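Local coordinates for protein ribosomal RNA small subunit methyltransferase D (Haemophilus influenzae, PDB 2IFT) that probably methylates the N2 amino group of guanine 966 of 16S ribosomal RNA in the assembled 30S particle, with S-adenosyl-L-methionine as methyl donor, at residues Q119-N122 against Q123-D127. Residues are numbered along the deposited sequence; the frame is centred on the assembly and turned at random.
Sequences QPQN and QPHFD
Gln121 and His125, four residues apart on either limb of a surface turn, meet side chain to side chain. CG of the glutamine lies over one face of the imidazole, 3.9 Å from NE2, in van der Waals contact, while the amide stands almost perpendicular to the ring, their planes 86° apart. OE1 comes over the NE2-CE1 rim from the same face, 3.1 Å from both NE2 and CE1 of His125 but well out of the ring plane, where an in-plane N-H could not point at it, so the two are not hydrogen-bonded. A glutamine suits this place because its methylenes can lie against a ring while its amide still reaches a polar partner.

That partner is backbone. NE2 of Gln121 donates to the carbonyl O of Gln119 at 2.7 Å, nearly straight at 164°; the oxygen lies close to the amide plane, whereas the donor sits well above the carbonyl plane. Chi1 sets CG beside the backbone N and the bend at chi2 (-54°) folds the chain back toward the preceding backbone; the bond then fixes the amide's rotation.

The turn belongs to the loop that leads from helix 113-116 into strand 126-131, a central parallel strand of the Rossmann-like methyltransferase sheet. Backbone bonds tie Gln121 to Asn150 and His125 to Trp152, so both limbs are fastened to the segment following helix 139-149. The flat imidazole suits its place: one face takes CG of Gln121, and the ring also meets Trp152 edge-to-face.

Asn122 and Gln123 form the bend, joined merely through their peptide; both are exposed, and their amides can face solvent. Farther on, CB of His125 sits 3.7 Å above the centre of the ring of Phe126, an aromatic suited to its buried position where the strand begins.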
loop_
_atom_site.group_PDB
_atom_site.type_symbol
_atom_site.label_atom_id
_atom_site.label_comp_id
_atom_site.label_asym_id
_atom_site.label_seq_id
_atom_site.Cartn_x
_atom_site.Cartn_y
_atom_site.Cartn_z
ATOM N N GLN A 119 5.495 -9.532 -13.356
ATOM C CA GLN A 119 5.239 -10.964 -13.406
ATOM C C GLN A 119 3.733 -11.273 -13.454
ATOM O O GLN A 119 3.027 -11.059 -12.473
ATOM C CB GLN A 119 5.883 -11.620 -12.184
ATOM C CG GLN A 119 5.639 -13.103 -12.059
ATOM C CD GLN A 119 6.278 -13.675 -10.819
ATOM O OE1 GLN A 119 7.471 -14.005 -10.802
ATOM N NE2 GLN A 119 5.491 -13.785 -9.761
ATOM N N PRO A 120 3.226 -11.777 -14.600
ATOM C CA PRO A 120 1.802 -12.114 -14.780
ATOM C C PRO A 120 1.305 -13.127 -13.754
ATOM O O PRO A 120 1.834 -14.230 -13.663
ATOM C CB PRO A 120 1.753 -12.676 -16.201
ATOM C CG PRO A 120 2.846 -11.922 -16.902
ATOM C CD PRO A 120 3.963 -11.947 -15.869
ATOM N N GLN A 121 0.289 -12.763 -12.985
ATOM C CA GLN A 121 -0.216 -13.674 -11.969
ATOM C C GLN A 121 -1.404 -14.532 -12.422
ATOM O O GLN A 121 -2.305 -14.052 -13.107
ATOM C CB GLN A 121 -0.586 -12.881 -10.708
ATOM C CG GLN A 121 0.587 -12.139 -10.087
ATOM C CD GLN A 121 1.776 -13.054 -9.802
ATOM O OE1 GLN A 121 1.682 -13.990 -9.011
ATOM N NE2 GLN A 121 2.903 -12.780 -10.452
ATOM N N ASN A 122 -1.393 -15.806 -12.039
ATOM C CA ASN A 122 -2.477 -16.718 -12.397
ATOM C C ASN A 122 -3.703 -16.426 -11.571
ATOM O O ASN A 122 -4.817 -16.701 -11.996
ATOM C CB ASN A 122 -2.094 -18.162 -12.129
ATOM C CG ASN A 122 -0.864 -18.570 -12.863
ATOM O OD1 ASN A 122 -0.560 -18.025 -13.926
ATOM N ND2 ASN A 122 -0.143 -19.545 -12.315
ATOM N N GLN A 123 -3.485 -15.867 -10.387
ATOM C CA GLN A 123 -4.565 -15.562 -9.460
ATOM C C GLN A 123 -4.297 -14.226 -8.773
ATOM O O GLN A 123 -3.159 -13.926 -8.432
ATOM C CB GLN A 123 -4.635 -16.683 -8.426
ATOM C CG GLN A 123 -5.872 -16.709 -7.579
ATOM C CD GLN A 123 -5.966 -17.992 -6.783
ATOM O OE1 GLN A 123 -5.953 -19.091 -7.350
ATOM N NE2 GLN A 123 -6.061 -17.866 -5.462
ATOM N N PRO A 124 -5.338 -13.401 -8.572
ATOM C CA PRO A 124 -5.144 -12.098 -7.915
ATOM C C PRO A 124 -4.558 -12.279 -6.513
ATOM O O PRO A 124 -4.738 -13.327 -5.896
ATOM C CB PRO A 124 -6.559 -11.518 -7.877
ATOM C CG PRO A 124 -7.229 -12.159 -9.058
ATOM C CD PRO A 124 -6.744 -13.582 -8.976
ATOM N N HIS A 125 -3.855 -11.274 -6.007
ATOM C CA HIS A 125 -3.271 -11.393 -4.673
ATOM C C HIS A 125 -3.727 -10.326 -3.690
ATOM O O HIS A 125 -3.727 -10.559 -2.486
ATOM C CB HIS A 125 -1.739 -11.306 -4.714
ATOM C CG HIS A 125 -1.069 -12.402 -5.478
ATOM N ND1 HIS A 125 0.269 -12.698 -5.327
ATOM C CD2 HIS A 125 -1.535 -13.251 -6.425
ATOM C CE1 HIS A 125 0.597 -13.683 -6.144
ATOM N NE2 HIS A 125 -0.481 -14.036 -6.822
ATOM N N PHE A 126 -4.128 -9.163 -4.189
ATOM C CA PHE A 126 -4.456 -8.081 -3.279
ATOM C C PHE A 126 -5.839 -7.448 -3.234
ATOM O O PHE A 126 -6.442 -7.150 -4.268
ATOM C CB PHE A 126 -3.410 -6.982 -3.468
ATOM C CG PHE A 126 -2.000 -7.496 -3.488
ATOM C CD1 PHE A 126 -1.246 -7.453 -4.654
ATOM C CD2 PHE A 126 -1.421 -8.031 -2.332
ATOM C CE1 PHE A 126 0.078 -7.940 -4.677
ATOM C CE2 PHE A 126 -0.104 -8.518 -2.344
ATOM C CZ PHE A 126 0.643 -8.472 -3.522
ATOM N N ASP A 127 -6.305 -7.240 -2.003
ATOM C CA ASP A 127 -7.590 -6.611 -1.695
ATOM C C ASP A 127 -7.337 -5.120 -1.503
ATOM O O ASP A 127 -8.222 -4.290 -1.729
ATOM C CB ASP A 127 -8.170 -7.166 -0.389
ATOM C CG ASP A 127 -8.592 -8.612 -0.499
ATOM O OD1 ASP A 127 -9.649 -8.874 -1.111
ATOM O OD2 ASP A 127 -7.864 -9.490 0.018
#